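Local coordinates for protein rhizobiales Sp. Pch2 (Marine metagenome, PDB 6PB3) that probably uses ATP hydrolysis, as a hexameric AAA+ remodeller of the TRIP13/Pch2 family, to remodel HORMA domain proteins in bacterial immunity against phages, at residues A[41-46]-A[75-80]; A[80-85]-A[223-228]. All coordinates share one frame; numbering follows the deposited sequence.

Interaction 1 (A[41-46]-A[75-80]); sequences KMLAVL and PLIVLA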
loop_
_atom_site.group_PDB
_atom_site.type_symbol
_atom_site.label_atom_id
_atom_site.label_comp_id
_atom_site.label_asym_id
_atom_site.label_seq_id
_atom_site.Cartn_x
_atom_site.Cartn_y
_atom_site.Cartn_z
ATOM N N LYS A 41 -24.854 18.913 25.008
ATOM C CA LYS A 41 -24.349 19.788 26.058
ATOM C C LYS A 41 -23.210 20.675 25.549
ATOM O O LYS A 41 -23.099 21.840 25.955
ATOM C CB LYS A 41 -23.915 18.950 27.258
ATOM C CG LYS A 41 -25.075 18.257 28.008
ATOM C CD LYS A 41 -24.524 17.219 28.986
ATOM C CE LYS A 41 -25.578 16.734 29.999
ATOM N NZ LYS A 41 -24.928 15.802 30.974
HETATM N N MSE A 42 -22.355 20.152 24.665
HETATM C CA MSE A 42 -21.230 20.944 24.136
HETATM C C MSE A 42 -21.745 22.123 23.314
HETATM O O MSE A 42 -21.259 23.258 23.438
HETATM C CB MSE A 42 -20.292 20.077 23.281
HETATM C CG MSE A 42 -19.017 20.788 22.813
HETATM SE SE MSE A 42 -17.873 21.447 24.281
HETATM C CE MSE A 42 -18.319 23.253 24.286
ATOM N N LEU A 43 -22.737 21.833 22.469
ATOM C CA LEU A 43 -23.410 22.883 21.715
ATOM C C LEU A 43 -24.007 23.936 22.647
ATOM O O LEU A 43 -23.897 25.142 22.385
ATOM C CB LEU A 43 -24.490 22.267 20.816
ATOM C CG LEU A 43 -24.080 21.520 19.532
ATOM C CD1 LEU A 43 -25.209 20.611 19.030
ATOM C CD2 LEU A 43 -23.653 22.512 18.415
ATOM N N ALA A 44 -24.650 23.510 23.739
ATOM C CA ALA A 44 -25.217 24.488 24.666
ATOM C C ALA A 44 -24.123 25.379 25.251
ATOM O O ALA A 44 -24.290 26.601 25.381
ATOM C CB ALA A 44 -25.989 23.770 25.781
ATOM N N VAL A 45 -22.991 24.777 25.607
ATOM C CA VAL A 45 -21.874 25.540 26.143
ATOM C C VAL A 45 -21.334 26.522 25.107
ATOM O O VAL A 45 -21.017 27.673 25.432
ATOM C CB VAL A 45 -20.789 24.564 26.625
ATOM C CG1 VAL A 45 -19.522 25.308 27.015
ATOM C CG2 VAL A 45 -21.341 23.722 27.775
ATOM N N LEU A 46 -21.221 26.090 23.847
ATOM C CA LEU A 46 -20.640 26.950 22.818
ATOM C C LEU A 46 -21.503 28.174 22.553
ATOM O O LEU A 46 -20.982 29.255 22.256
ATOM C CB LEU A 46 -20.438 26.163 21.527
ATOM C CG LEU A 46 -19.345 25.100 21.557
ATOM C CD1 LEU A 46 -19.233 24.430 20.190
ATOM C CD2 LEU A 46 -18.011 25.719 21.999
ATOM N N PRO A 75 -15.750 27.304 18.216
ATOM C CA PRO A 75 -17.066 26.615 18.286
ATOM C C PRO A 75 -17.304 25.608 17.167
ATOM O O PRO A 75 -18.204 25.739 16.334
ATOM C CB PRO A 75 -18.054 27.789 18.239
ATOM C CG PRO A 75 -17.354 28.835 17.441
ATOM C CD PRO A 75 -15.867 28.688 17.720
ATOM N N LEU A 76 -16.512 24.538 17.171
ATOM C CA LEU A 76 -16.597 23.476 16.180
ATOM C C LEU A 76 -16.659 22.144 16.906
ATOM O O LEU A 76 -15.875 21.903 17.828
ATOM C CB LEU A 76 -15.388 23.506 15.227
ATOM C CG LEU A 76 -15.125 22.249 14.388
ATOM C CD1 LEU A 76 -16.161 22.083 13.272
ATOM C CD2 LEU A 76 -13.695 22.259 13.804
ATOM N N ILE A 77 -17.568 21.275 16.477
ATOM C CA ILE A 77 -17.682 19.922 17.010
ATOM C C ILE A 77 -17.572 18.945 15.853
ATOM O O ILE A 77 -18.277 19.081 14.844
ATOM C CB ILE A 77 -19.003 19.711 17.776
ATOM C CG1 ILE A 77 -19.107 20.721 18.914
ATOM C CG2 ILE A 77 -19.062 18.283 18.325
ATOM C CD1 ILE A 77 -20.486 20.803 19.564
ATOM N N VAL A 78 -16.699 17.956 16.001
ATOM C CA VAL A 78 -16.449 16.959 14.969
ATOM C C VAL A 78 -17.109 15.655 15.393
ATOM O O VAL A 78 -16.890 15.180 16.514
ATOM C CB VAL A 78 -14.941 16.775 14.735
ATOM C CG1 VAL A 78 -14.669 15.570 13.818
ATOM C CG2 VAL A 78 -14.364 18.025 14.092
ATOM N N LEU A 79 -17.921 15.084 14.506
ATOM C CA LEU A 79 -18.464 13.739 14.666
ATOM C C LEU A 79 -17.715 12.832 13.712
ATOM O O LEU A 79 -17.806 13.011 12.493
ATOM C CB LEU A 79 -19.971 13.696 14.377
ATOM C CG LEU A 79 -20.902 14.683 15.076
ATOM C CD1 LEU A 79 -22.379 14.276 14.821
ATOM C CD2 LEU A 79 -20.619 14.752 16.558
ATOM N N ALA A 80 -16.980 11.861 14.260
ATOM C CA ALA A 80 -16.095 11.014 13.468
ATOM C C ALA A 80 -16.379 9.545 13.750
ATOM O O ALA A 80 -16.616 9.167 14.902
ATOM C CB ALA A 80 -14.621 11.307 13.790
#
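Ile77 points its side chain from the strand at the helix and places CD1 among Met42, Leu43 and Leu46. CG1 is anti to the carbonyl carbon (chi1 -58°) and CD1 continues outward with chi2 at 168°, which makes the methyl the leading atom. It meets Met42, a selenomethionine, at CG (3.6 Å from Ile77 CD1); beyond CG the Met42 chain bends at both chi2 and chi3. Leu43 leaves the helix to one side, but its branch point still comes to the same methyl, with CG 3.7 Å from Ile77 CD1. Both side chains cross that of Ile77 obliquely. One turn on from Met42, Leu46 adds CD1 at 3.9 Å from Ile77 CD1 and lays the same atom against the backbone of Pro75, 3.6 Å from Pro75 CA. No hydrogen bond joins the segments, whose axes run nearly antiparallel (165°) and approach to 9.6 Å. The contact packs helix 33-47 on one face of the central sheet of the AAA+ core. Strand 76-81 lies there between strands 197-203 and 219-223, Leu43 also reaches Ala198 and Val98 of helix 95-102, and Met42 touches Leu281 of a second subunit.

Interaction 2 (A[80-85]-A[223-228]); sequences AGDVGS and FDRPND. With SO4 (sulfate ion), chain B.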
loop_
_atom_site.group_PDB
_atom_site.type_symbol
_atom_site.label_atom_id
_atom_site.label_comp_id
_atom_site.label_asym_id
_atom_site.label_seq_id
_atom_site.Cartn_x
_atom_site.Cartn_y
_atom_site.Cartn_z
ATOM N N ALA A 80 -16.980 11.861 14.260
ATOM C CA ALA A 80 -16.095 11.014 13.468
ATOM C C ALA A 80 -16.379 9.545 13.750
ATOM O O ALA A 80 -16.616 9.167 14.902
ATOM C CB ALA A 80 -14.621 11.307 13.790
ATOM N N GLY A 81 -16.343 8.712 12.718
ATOM C CA GLY A 81 -16.438 7.281 12.919
ATOM C C GLY A 81 -17.177 6.577 11.796
ATOM O O GLY A 81 -17.411 7.135 10.726
ATOM N N ASP A 82 -17.536 5.324 12.089
ATOM C CA ASP A 82 -18.081 4.394 11.111
ATOM C C ASP A 82 -19.272 4.967 10.349
ATOM O O ASP A 82 -20.145 5.634 10.914
ATOM C CB ASP A 82 -18.492 3.093 11.811
ATOM C CG ASP A 82 -17.319 2.421 12.528
ATOM O OD1 ASP A 82 -16.166 2.633 12.100
ATOM O OD2 ASP A 82 -17.549 1.682 13.513
ATOM N N VAL A 83 -19.293 4.678 9.050
ATOM C CA VAL A 83 -20.429 5.035 8.216
ATOM C C VAL A 83 -21.666 4.279 8.674
ATOM O O VAL A 83 -21.597 3.102 9.053
ATOM C CB VAL A 83 -20.093 4.729 6.748
ATOM C CG1 VAL A 83 -21.277 5.043 5.849
ATOM C CG2 VAL A 83 -18.853 5.505 6.328
ATOM N N GLY A 84 -22.812 4.955 8.632
ATOM C CA GLY A 84 -24.056 4.305 8.986
ATOM C C GLY A 84 -24.292 4.174 10.471
ATOM O O GLY A 84 -25.152 3.387 10.880
ATOM N N SER A 85 -23.518 4.878 11.290
ATOM C CA SER A 85 -23.729 4.897 12.728
ATOM C C SER A 85 -24.859 5.829 13.154
ATOM O O SER A 85 -25.283 5.754 14.310
ATOM C CB SER A 85 -22.446 5.331 13.440
ATOM O OG SER A 85 -21.365 4.500 13.081
ATOM N N PHE A 223 -17.694 7.655 16.979
ATOM C CA PHE A 223 -18.687 6.626 16.705
ATOM C C PHE A 223 -17.908 5.414 16.209
ATOM O O PHE A 223 -17.653 5.248 15.012
ATOM C CB PHE A 223 -19.721 7.096 15.674
ATOM C CG PHE A 223 -20.483 8.321 16.096
ATOM C CD1 PHE A 223 -19.852 9.548 16.184
ATOM C CD2 PHE A 223 -21.831 8.242 16.420
ATOM C CE1 PHE A 223 -20.545 10.679 16.597
ATOM C CE2 PHE A 223 -22.534 9.373 16.826
ATOM C CZ PHE A 223 -21.897 10.589 16.905
ATOM N N ASP A 224 -17.509 4.573 17.131
ATOM C CA ASP A 224 -16.903 3.315 16.765
ATOM C C ASP A 224 -17.841 2.205 17.197
ATOM O O ASP A 224 -19.014 2.446 17.521
ATOM C CB ASP A 224 -15.501 3.180 17.364
ATOM C CG ASP A 224 -15.387 3.800 18.734
ATOM O OD1 ASP A 224 -16.226 3.478 19.597
ATOM O OD2 ASP A 224 -14.446 4.599 18.950
ATOM N N ARG A 225 -17.327 0.986 17.183
ATOM C CA ARG A 225 -18.173 -0.187 17.311
ATOM C C ARG A 225 -18.836 -0.200 18.687
ATOM O O ARG A 225 -18.161 0.032 19.695
ATOM C CB ARG A 225 -17.325 -1.434 17.059
ATOM C CG ARG A 225 -16.747 -1.416 15.631
ATOM C CD ARG A 225 -15.971 -2.661 15.196
ATOM N NE ARG A 225 -15.414 -2.450 13.856
ATOM C CZ ARG A 225 -15.743 -3.141 12.766
ATOM N NH1 ARG A 225 -16.614 -4.140 12.832
ATOM N NH2 ARG A 225 -15.183 -2.843 11.600
ATOM N N PRO A 226 -20.147 -0.415 18.768
ATOM C CA PRO A 226 -20.826 -0.337 20.066
ATOM C C PRO A 226 -20.283 -1.368 21.036
ATOM O O PRO A 226 -20.002 -2.514 20.665
ATOM C CB PRO A 226 -22.297 -0.612 19.713
ATOM C CG PRO A 226 -22.250 -1.316 18.423
ATOM C CD PRO A 226 -21.090 -0.707 17.686
ATOM N N ASN A 227 -20.125 -0.940 22.287
ATOM C CA ASN A 227 -19.702 -1.841 23.344
ATOM C C ASN A 227 -20.909 -2.636 23.835
ATOM O O ASN A 227 -22.032 -2.476 23.340
ATOM C CB ASN A 227 -19.020 -1.063 24.470
ATOM C CG ASN A 227 -19.937 -0.027 25.118
ATOM O OD1 ASN A 227 -21.150 -0.211 25.210
ATOM N ND2 ASN A 227 -19.351 1.072 25.557
ATOM N N ASP A 228 -20.685 -3.502 24.825
ATOM C CA ASP A 228 -21.748 -4.407 25.248
ATOM C C ASP A 228 -22.976 -3.642 25.729
ATOM O O ASP A 228 -24.107 -4.027 25.415
ATOM C CB ASP A 228 -21.229 -5.358 26.322
ATOM C CG ASP A 228 -20.115 -6.261 25.803
ATOM O OD1 ASP A 228 -19.234 -5.763 25.064
ATOM O OD2 ASP A 228 -20.112 -7.465 26.141
HETATM S S SO4 B . -23.622 8.089 9.335
HETATM O O1 SO4 B . -22.889 7.663 8.140
HETATM O O2 SO4 B . -23.860 9.521 9.202
HETATM O O3 SO4 B . -24.922 7.383 9.397
HETATM O O4 SO4 B . -22.884 7.728 10.544
HETATM O O HOH W 1 -20.074 1.396 14.651
#
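The start of a probable P-loop (Walker A), where strand 76-81 turns into the phosphate-binding loop, is joined here to the end of edge strand 219-223. Phe223 N donates to Ala80 O at 2.8 Å, in the plane of that carbonyl, and Asp82 N donates to Phe223 O at 2.9 Å with a C=O...N angle of 167°. Phe223 is thus gripped at both its backbone N and O by the residues flanking Gly81, its partner in a parallel beta bridge; Gly81 CA lies 3.2 Å from Phe223 O in a CA-H...O contact. Phe223 CG is anti to the carbonyl carbon (chi1 -60°), and chi2 (69°) turns a ring edge to Ala80 O, which lies in the ring plane 3.5 Å from Phe223 CD1. Strand 76-81, the loop and helix 87-93 form the strand-loop-helix of P-loop NTPases, in which loop amides surround a phosphate: Gly84 N binds sulfate O1 at 2.8 Å, the amides of Gly86 and Lys87 also hold the ion, and the sulfate probably marks a nucleotide phosphate position. Asp82 to Ser85 form a type II turn, pinned by Ser85 OG donating to Asp82 O (2.7 Å) from above the carbonyl plane. Asp82 OD2 accepts from a water (2.8 Å) that also donates weakly to Asp224 O. Arg225 brings CG to 3.8 Å from Asp82 OD2, while its guanidinium NH1 bonds Thr304 O and Gly265 O.

In the fold
From the N terminus, helix 33-47 comes first, and interaction 1 closes a loop of 28 residues, more than half of them helical, by bringing strand 76-81 back against it. Interaction 2 opens where interaction 1 ends, at the shared Ala80, and closes a much longer loop of 137 residues that carries the other three parallel strands of the sheet, before strand 219-223 comes back beside the P-loop. The two are therefore in series and neither nest nor cross. Their centres lie about 18 Å apart, both use strand 76-81, and they touch where Leu79 CB packs 3.8 Å from Phe223 CE1. Together they tie one strand to a covering helix near its start and to its edge neighbour at its end.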